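Local structure of ChrR-like cupin domain-containing protein (Ralstonia eutropha JMP134, 3EBR) at residues P24-V29 with A51-P56. The protein is of unknown function but belongs to the RmlC-like cupins, with a ChrR-like cupin domain folded as an antiparallel beta-barrel. Numbering follows the deposited sequence.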
ATOM      1  N   PRO A  24       4.789 -27.268  -9.179  1.00 45.96           N
ATOM      2  CA  PRO A  24       5.453 -28.412  -9.809  1.00 45.87           C
ATOM      3  C   PRO A  24       6.837 -28.096 -10.418  1.00 45.32           C
ATOM      4  O   PRO A  24       7.375 -28.932 -11.151  1.00 45.46           O
ATOM      5  CB  PRO A  24       4.447 -28.780 -10.909  1.00 46.09           C
ATOM      6  CG  PRO A  24       3.942 -27.450 -11.380  1.00 45.76           C
ATOM      7  CD  PRO A  24       4.019 -26.507 -10.189  1.00 47.12           C
ATOM      8  N   TYR A  25       7.453 -26.974 -10.042  1.00 45.02           N
ATOM      9  CA  TYR A  25       8.728 -26.549 -10.629  1.00 45.01           C
ATOM     10  C   TYR A  25       9.957 -27.118  -9.958  1.00 44.52           C
ATOM     11  O   TYR A  25      10.875 -27.543 -10.656  1.00 45.33           O
ATOM     12  CB  TYR A  25       8.847 -25.023 -10.598  1.00 45.39           C
ATOM     13  CG  TYR A  25       7.653 -24.313 -11.190  1.00 47.30           C
ATOM     14  CD1 TYR A  25       7.382 -24.378 -12.566  1.00 44.00           C
ATOM     15  CD2 TYR A  25       6.811 -23.545 -10.383  1.00 44.06           C
ATOM     16  CE1 TYR A  25       6.277 -23.709 -13.113  1.00 42.94           C
ATOM     17  CE2 TYR A  25       5.721 -22.881 -10.917  1.00 47.36           C
ATOM     18  CZ  TYR A  25       5.454 -22.962 -12.277  1.00 44.77           C
ATOM     19  OH  TYR A  25       4.366 -22.282 -12.772  1.00 46.63           O
ATOM     20  N   SER A  26       9.982 -27.099  -8.624  1.00 44.36           N
ATOM     21  CA  SER A  26      11.124 -27.584  -7.842  1.00 44.53           C
ATOM     22  C   SER A  26      10.735 -28.286  -6.541  1.00 45.74           C
ATOM     23  O   SER A  26       9.786 -27.900  -5.859  1.00 46.93           O
ATOM     24  CB  SER A  26      12.056 -26.414  -7.513  1.00 44.55           C
ATOM     25  OG  SER A  26      13.138 -26.819  -6.686  1.00 44.37           O
ATOM     26  N   ASN A  27      11.519 -29.305  -6.215  1.00 46.82           N
ATOM     27  CA  ASN A  27      11.374 -30.115  -5.030  1.00 47.34           C
ATOM     28  C   ASN A  27      12.398 -29.677  -3.945  1.00 46.49           C
ATOM     29  O   ASN A  27      12.186 -29.945  -2.765  1.00 46.36           O
ATOM     30  CB  ASN A  27      11.546 -31.575  -5.457  1.00 48.47           C
ATOM     31  CG  ASN A  27      10.857 -32.551  -4.541  1.00 53.13           C
ATOM     32  OD1 ASN A  27      10.868 -32.422  -3.318  1.00 59.52           O
ATOM     33  ND2 ASN A  27      10.242 -33.557  -5.148  1.00 54.73           N
ATOM     34  N   ASP A  28      13.482 -28.991  -4.339  1.00 45.79           N
ATOM     35  CA  ASP A  28      14.515 -28.498  -3.411  1.00 45.87           C
ATOM     36  C   ASP A  28      14.180 -27.153  -2.794  1.00 44.96           C
ATOM     37  O   ASP A  28      14.533 -26.918  -1.642  1.00 45.56           O
ATOM     38  CB  ASP A  28      15.873 -28.381  -4.103  1.00 46.44           C
ATOM     39  CG  ASP A  28      16.413 -29.712  -4.552  1.00 48.01           C
ATOM     40  OD1 ASP A  28      15.628 -30.666  -4.755  1.00 50.36           O
ATOM     41  OD2 ASP A  28      17.644 -29.793  -4.717  1.00 57.29           O
ATOM     42  N   VAL A  29      13.562 -26.260  -3.568  1.00 44.88           N
ATOM     43  CA  VAL A  29      13.154 -24.948  -3.065  1.00 44.69           C
ATOM     44  C   VAL A  29      11.872 -25.151  -2.271  1.00 44.80           C
ATOM     45  O   VAL A  29      10.880 -25.614  -2.845  1.00 45.94           O
ATOM     46  CB  VAL A  29      12.903 -23.927  -4.186  1.00 44.76           C
ATOM     47  CG1 VAL A  29      12.379 -22.619  -3.602  1.00 41.35           C
ATOM     48  CG2 VAL A  29      14.184 -23.699  -5.000  1.00 41.26           C
ATOM     49  N   ALA A  51      22.220 -24.158  -1.148  1.00 48.10           N
ATOM     50  CA  ALA A  51      23.359 -23.427  -1.698  1.00 48.83           C
ATOM     51  C   ALA A  51      23.708 -23.873  -3.114  1.00 50.18           C
ATOM     52  O   ALA A  51      23.451 -25.015  -3.491  1.00 50.06           O
ATOM     53  CB  ALA A  51      24.580 -23.588  -0.787  1.00 48.44           C
ATOM     54  N   GLY A  52      24.329 -22.964  -3.860  1.00 52.11           N
ATOM     55  CA  GLY A  52      24.738 -23.184  -5.247  1.00 53.90           C
ATOM     56  C   GLY A  52      23.624 -23.459  -6.240  1.00 55.01           C
ATOM     57  O   GLY A  52      23.752 -24.357  -7.070  1.00 55.72           O
HETATM   58  N   MSE A  53      22.551 -22.676  -6.165  1.00 57.50           N
HETATM   59  CA  MSE A  53      21.400 -22.841  -7.051  1.00 59.62           C
HETATM   60  C   MSE A  53      21.023 -21.512  -7.714  1.00 58.59           C
HETATM   61  O   MSE A  53      20.711 -20.548  -7.017  1.00 57.98           O
HETATM   62  CB  MSE A  53      20.232 -23.410  -6.251  1.00 60.18           C
HETATM   63  CG  MSE A  53      19.047 -23.852  -7.088  1.00 62.51           C
HETATM   64 SE   MSE A  53      17.718 -24.728  -5.984  0.75 63.40          SE
HETATM   65  CE  MSE A  53      16.371 -25.077  -7.402  1.00 67.10           C
ATOM     66  N   GLU A  54      21.105 -21.473  -9.051  1.00 58.42           N
ATOM     67  CA  GLU A  54      20.741 -20.316  -9.851  1.00 58.23           C
ATOM     68  C   GLU A  54      19.276 -20.532 -10.158  1.00 58.71           C
ATOM     69  O   GLU A  54      18.926 -21.583 -10.701  1.00 59.83           O
ATOM     70  CB  GLU A  54      21.547 -20.233 -11.144  1.00 58.31           C
HETATM   71  N   MSE A  55      18.429 -19.566  -9.797  1.00 58.47           N
HETATM   72  CA  MSE A  55      16.965 -19.631 -10.024  1.00 58.57           C
HETATM   73  C   MSE A  55      16.531 -18.841 -11.247  1.00 56.54           C
HETATM   74  O   MSE A  55      17.317 -18.022 -11.743  1.00 57.26           O
HETATM   75  CB  MSE A  55      16.233 -19.256  -8.733  1.00 58.18           C
HETATM   76  CG  MSE A  55      16.060 -20.500  -7.904  1.00 58.02           C
HETATM   77 SE   MSE A  55      15.279 -20.180  -6.265  0.75 64.63          SE
HETATM   78  CE  MSE A  55      13.521 -19.174  -6.749  1.00 64.82           C
ATOM     79  N   PRO A  56      15.287 -19.085 -11.745  1.00 54.52           N
ATOM     80  CA  PRO A  56      14.896 -18.398 -12.985  1.00 53.32           C
ATOM     81  C   PRO A  56      14.756 -16.895 -12.870  1.00 51.42           C
ATOM     82  O   PRO A  56      14.463 -16.389 -11.789  1.00 50.04           O
ATOM     83  CB  PRO A  56      13.526 -19.013 -13.307  1.00 53.29           C
ATOM     84  CG  PRO A  56      13.002 -19.403 -12.012  1.00 53.76           C
ATOM     85  CD  PRO A  56      14.175 -19.936 -11.268  1.00 53.84           C
TER
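Val29 meets two selenomethionines, Met53 and Met55, through one methyl group. Val29 CG2 lies 3.5 Å from the terminal CE of Met53 and 3.9 Å from the selenium SE of Met55. The Val29 and Met53 side chains run at a slant to each other. Met53 reaches across because its chain is extended throughout, with CG anti to the backbone N (chi1 -170°). Met53 CE also comes 3.7 Å from Ser26 OG, so this methyl touches both an apolar and a polar neighbour. Met55 is bent at its last torsion (chi3 54°), which turns its CE away from the line of the chain and leaves SE as the atom nearest Val29.

Ser26 OG accepts a nearly straight hydrogen bond from Val29 N (3.2 Å, 173°) and a weak, bent one from Asp28 N. This is an ST motif. It folds residues 26-29 into a compact turn. Further out, Val29, one residue before strand 30-37, has a backbone hydrogen bond with Phe22, which follows strand 20-21. Met55 pairs in the same way with Pro98 of strand 94-100, and Gly52 N bonds to Ser100 OG. The contact therefore joins two loops that lead into strands 30-37 and 58-60, members of different sheets of the cupin fold. A PEG fragment, probably from crystallisation, lies close to Ser26.

No hydrogen bond or salt bridge crosses between the segments. The loops meet by van der Waals packing of selenomethionine chains against a beta-branched valine, while the polar bonds lie within 26-29 or run from each segment to other parts of the chain.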